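Local coordinates for branched-chain amino acid aminotransferase (Thermoproteus uzoniensis, PDB 5CE8), which is a pyridoxal-phosphate-dependent aminotransferase that probably passes the amino group of leucine, isoleucine or valine to 2-oxoglutarate, yielding glutamate and the matching branched-chain oxo acid, at residues G233-P238 and T281-E286; K112-I115 and G121-A124. One frame throughout, in Å; residues are numbered along the deposited sequence.

Contact 1: residues G233-P238 and T281-E286; sequences GDLGIP and TQKIAE
Leu235 and Ile237 meet Lys283 and Ile284 in a small, mainly hydrocarbon contact between the end of helix 223-235 with the turn after it and the first half of helix 279-292. The backbones stay well apart, with 8.8 Å between the CA atoms of Leu235 and Ile284, so side chains alone span the gap. The tighter of the two meetings uses the hydrocarbon part of a lysine: CD1 of Leu235 lies 3.6 Å from CG of Lys283, and the two side chains run obliquely to one another. Lys283 sets off with CG opposite its backbone N (chi1 170°), then bends at chi2, which carries CE past the other methyl of the leucine, 4.1 Å from CD2 of Leu235. Deeper in, CD1 of Ile237 approaches CG1 of Ile284 more loosely, at 4.4 Å. Gly236, with positive phi, closes the helix in a Schellman motif, and Leu235 before it and Ile237 after it both point toward helix 279-292. Leu210 of strand 209-212 packs on both isoleucines and Phe256 of strand 254-259 on Ile284, while Pro238 pairs through its backbone with Leu210 and leads the chain into strand 239-241.

Contact 2: residues K112-I115 and G121-A124; sequences KPQI and GLQA
CA of Lys112 lies 8.3 Å from CA of Leu122, the nearest such pair across this contact, and neither 112-115 nor 121-124 forms a regular strand, although both belong to the connection between the neighbouring antiparallel strands 102-109 and 125-132. Leu122 bridges the gap, its two methyls against two polar side chains. The leucine and lysine side chains cross at about a right angle, CD2 of Leu122 lying 3.7 Å from CD of Lys112. CD1 of Leu122 makes the closest approach to the glutamine, 3.3 Å from OE1 of Gln114, which reaches out from the facing side, and CD2 also borders that oxygen. Both partners start with CG opposite the backbone N, but Gln114 stays extended, whereas Lys112 bends at chi3 (133°), and the ammonium group is brought round to the amide. NZ of Lys112 donates a hydrogen bond to OE1 of Gln114 over 2.9 Å, with a C=O...N angle of 144° and the donor tilted 17° from the carbonyl plane. The other end of the amide is also held: NE2 of Gln114 donates to the carbonyl oxygens of Ser116 and Asp118, inside the same loop. Next along the chain, Ile115 packs on Tyr103 of the second subunit. With its oxygen and nitrogen both engaged, the amide has its rotation fixed, and the leucine methyls rest against a polar pair already bonded to itself. Across the two segments the chemistry is therefore van der Waals contact, while polar bonds shape the loop from within; the ammonium group bonded to OE1 would probably polarise the amide.

How the contacts relate
Contacts 1 and 2 occupy opposite sides of the chain's centre, about 45 Å apart between their centres and about 34 Å at their nearest atoms. Contact 2 lies in the connection between two neighbouring strands of the antiparallel sheet, contact 1 among helices beside the mixed sheet, and the cofactor pocket draws on residues of both halves. Contact 1 is the closer to it, though without touching it: the side chain of Ile284 is about 8 Å from that of Thr224 and about 12 Å from the bound pyridoxal phosphate. Ile223 and Thr224, which bind the cofactor, open the helix whose far end contact 1 packs. Contact 2 lies away from the cofactor site, near a subunit boundary.

Contact 1: residues G233-P238 and T281-E286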
loop_
_atom_site.group_PDB
_atom_site.type_symbol
_atom_site.label_atom_id
_atom_site.label_comp_id
_atom_site.label_asym_id
_atom_site.label_seq_id
_atom_site.Cartn_x
_atom_site.Cartn_y
_atom_site.Cartn_z
ATOM N N GLY A 233 23.404 -13.143 -23.218
ATOM C CA GLY A 233 24.799 -12.706 -23.221
ATOM C C GLY A 233 25.578 -13.333 -24.381
ATOM O O GLY A 233 26.287 -12.663 -25.170
ATOM N N ASP A 234 25.401 -14.624 -24.534
ATOM C CA ASP A 234 25.963 -15.284 -25.654
ATOM C C ASP A 234 25.576 -14.614 -26.944
ATOM O O ASP A 234 26.391 -14.484 -27.880
ATOM C CB ASP A 234 25.498 -16.736 -25.749
ATOM C CG ASP A 234 26.057 -17.618 -24.668
ATOM O OD1 ASP A 234 26.802 -17.138 -23.795
ATOM O OD2 ASP A 234 25.680 -18.820 -24.669
ATOM N N LEU A 235 24.310 -14.290 -27.094
ATOM C CA LEU A 235 23.833 -13.777 -28.364
ATOM C C LEU A 235 24.035 -12.285 -28.553
ATOM O O LEU A 235 23.754 -11.694 -29.636
ATOM C CB LEU A 235 22.402 -14.104 -28.459
ATOM C CG LEU A 235 22.169 -15.619 -28.612
ATOM C CD1 LEU A 235 20.695 -15.742 -28.870
ATOM C CD2 LEU A 235 22.997 -16.349 -29.693
ATOM N N GLY A 236 24.538 -11.620 -27.557
ATOM C CA GLY A 236 24.611 -10.138 -27.691
ATOM C C GLY A 236 23.355 -9.288 -27.546
ATOM O O GLY A 236 23.336 -8.043 -27.846
ATOM N N ILE A 237 22.353 -9.900 -26.989
ATOM C CA ILE A 237 21.116 -9.204 -26.766
ATOM C C ILE A 237 21.166 -8.428 -25.423
ATOM O O ILE A 237 21.313 -9.002 -24.337
ATOM C CB ILE A 237 19.908 -10.130 -26.789
ATOM C CG1 ILE A 237 19.873 -10.966 -28.048
ATOM C CG2 ILE A 237 18.623 -9.302 -26.763
ATOM C CD1 ILE A 237 19.046 -12.263 -27.916
ATOM N N PRO A 238 21.037 -7.101 -25.504
ATOM C CA PRO A 238 21.038 -6.294 -24.306
ATOM C C PRO A 238 19.860 -6.664 -23.372
ATOM O O PRO A 238 18.785 -6.953 -23.854
ATOM C CB PRO A 238 20.945 -4.848 -24.856
ATOM C CG PRO A 238 21.087 -4.941 -26.327
ATOM C CD PRO A 238 20.747 -6.325 -26.734
ATOM N N THR A 281 12.350 -13.827 -29.464
ATOM C CA THR A 281 11.758 -14.930 -28.844
ATOM C C THR A 281 12.066 -16.162 -29.647
ATOM O O THR A 281 12.432 -17.149 -29.059
ATOM C CB THR A 281 10.233 -14.819 -28.811
ATOM O OG1 THR A 281 9.856 -13.653 -28.082
ATOM C CG2 THR A 281 9.643 -15.977 -28.120
ATOM N N GLN A 282 11.927 -16.118 -30.956
ATOM C CA GLN A 282 12.288 -17.267 -31.789
ATOM C C GLN A 282 13.754 -17.679 -31.625
ATOM O O GLN A 282 14.052 -18.906 -31.439
ATOM C CB GLN A 282 11.842 -17.162 -33.270
ATOM N N LYS A 283 14.673 -16.718 -31.631
ATOM C CA LYS A 283 16.073 -17.047 -31.596
ATOM C C LYS A 283 16.350 -17.624 -30.216
ATOM O O LYS A 283 17.014 -18.665 -30.132
ATOM C CB LYS A 283 17.006 -15.861 -31.973
ATOM C CG LYS A 283 18.480 -16.095 -31.712
ATOM C CD LYS A 283 18.963 -17.129 -32.750
ATOM C CE LYS A 283 20.485 -17.415 -32.815
ATOM N NZ LYS A 283 21.163 -16.358 -33.563
ATOM N N ILE A 284 15.815 -17.045 -29.154
ATOM C CA ILE A 284 15.993 -17.647 -27.776
ATOM C C ILE A 284 15.372 -19.097 -27.708
ATOM O O ILE A 284 16.021 -20.062 -27.235
ATOM C CB ILE A 284 15.517 -16.717 -26.604
ATOM C CG1 ILE A 284 16.459 -15.509 -26.481
ATOM C CG2 ILE A 284 15.685 -17.435 -25.234
ATOM C CD1 ILE A 284 15.843 -14.384 -25.705
ATOM N N ALA A 285 14.176 -19.282 -28.268
ATOM C CA ALA A 285 13.531 -20.593 -28.271
ATOM C C ALA A 285 14.450 -21.627 -28.976
ATOM O O ALA A 285 14.779 -22.697 -28.393
ATOM C CB ALA A 285 12.199 -20.514 -28.978
ATOM N N GLU A 286 14.855 -21.303 -30.216
ATOM C CA GLU A 286 15.769 -22.190 -31.049
ATOM C C GLU A 286 17.055 -22.524 -30.299
ATOM O O GLU A 286 17.487 -23.682 -30.307
ATOM C CB GLU A 286 16.073 -21.587 -32.406
ATOM C CG GLU A 286 14.903 -21.454 -33.376
ATOM C CD GLU A 286 15.046 -20.304 -34.385
ATOM O OE1 GLU A 286 16.057 -19.560 -34.364
ATOM O OE2 GLU A 286 14.095 -20.070 -35.176
#

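Contact 2: residues K112-I115 and G121-A124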
loop_
_atom_site.group_PDB
_atom_site.type_symbol
_atom_site.label_atom_id
_atom_site.label_comp_id
_atom_site.label_asym_id
_atom_site.label_seq_id
_atom_site.Cartn_x
_atom_site.Cartn_y
_atom_site.Cartn_z
ATOM N N LYS A 112 4.905 -37.279 8.868
ATOM C CA LYS A 112 4.230 -37.444 10.148
ATOM C C LYS A 112 2.831 -36.707 10.200
ATOM O O LYS A 112 2.678 -35.622 9.700
ATOM C CB LYS A 112 5.179 -36.935 11.238
ATOM C CG LYS A 112 4.658 -37.044 12.664
ATOM C CD LYS A 112 5.400 -36.144 13.651
ATOM C CE LYS A 112 4.396 -35.395 14.523
ATOM N NZ LYS A 112 4.972 -34.588 15.655
ATOM N N PRO A 113 1.791 -37.321 10.781
ATOM C CA PRO A 113 0.548 -36.583 11.072
ATOM C C PRO A 113 0.730 -35.513 12.175
ATOM O O PRO A 113 1.346 -35.790 13.168
ATOM C CB PRO A 113 -0.418 -37.691 11.537
ATOM C CG PRO A 113 0.430 -38.897 11.853
ATOM C CD PRO A 113 1.759 -38.740 11.204
ATOM N N GLN A 114 0.270 -34.272 11.993
ATOM C CA GLN A 114 0.434 -33.261 13.062
ATOM C C GLN A 114 -0.576 -32.167 12.833
ATOM O O GLN A 114 -0.575 -31.543 11.819
ATOM C CB GLN A 114 1.846 -32.675 13.103
ATOM C CG GLN A 114 2.061 -31.656 14.219
ATOM C CD GLN A 114 3.470 -31.177 14.309
ATOM O OE1 GLN A 114 4.359 -31.989 14.481
ATOM N NE2 GLN A 114 3.720 -29.843 14.159
ATOM N N ILE A 115 -1.465 -31.988 13.776
ATOM C CA ILE A 115 -2.390 -30.858 13.785
ATOM C C ILE A 115 -1.713 -29.510 14.095
ATOM O O ILE A 115 -2.138 -28.424 13.607
ATOM C CB ILE A 115 -3.452 -31.128 14.885
ATOM C CG1 ILE A 115 -4.159 -32.482 14.604
ATOM C CG2 ILE A 115 -4.417 -29.951 15.011
ATOM C CD1 ILE A 115 -4.755 -32.618 13.180
ATOM N N GLY A 121 11.681 -28.657 13.980
ATOM C CA GLY A 121 12.420 -29.852 14.309
ATOM C C GLY A 121 11.946 -31.146 13.656
ATOM O O GLY A 121 12.562 -32.150 13.864
ATOM N N LEU A 122 10.868 -31.107 12.878
ATOM C CA LEU A 122 10.387 -32.251 12.121
ATOM C C LEU A 122 11.300 -32.470 10.963
ATOM O O LEU A 122 12.012 -31.565 10.520
ATOM C CB LEU A 122 8.952 -32.056 11.614
ATOM C CG LEU A 122 7.907 -31.896 12.666
ATOM C CD1 LEU A 122 6.611 -31.359 12.088
ATOM C CD2 LEU A 122 7.717 -33.227 13.386
ATOM N N GLN A 123 11.296 -33.679 10.441
ATOM C CA GLN A 123 12.265 -33.967 9.422
ATOM C C GLN A 123 11.491 -34.281 8.129
ATOM O O GLN A 123 10.550 -34.987 8.152
ATOM C CB GLN A 123 13.150 -35.051 9.940
ATOM C CG GLN A 123 14.057 -35.599 8.881
ATOM C CD GLN A 123 15.368 -36.014 9.468
ATOM O OE1 GLN A 123 16.063 -35.182 10.047
ATOM N NE2 GLN A 123 15.736 -37.289 9.300
ATOM N N ALA A 124 11.815 -33.661 7.023
ATOM C CA ALA A 124 11.041 -33.914 5.786
ATOM C C ALA A 124 11.298 -35.264 5.174
ATOM O O ALA A 124 12.407 -35.805 5.329
ATOM C CB ALA A 124 11.417 -32.871 4.725
#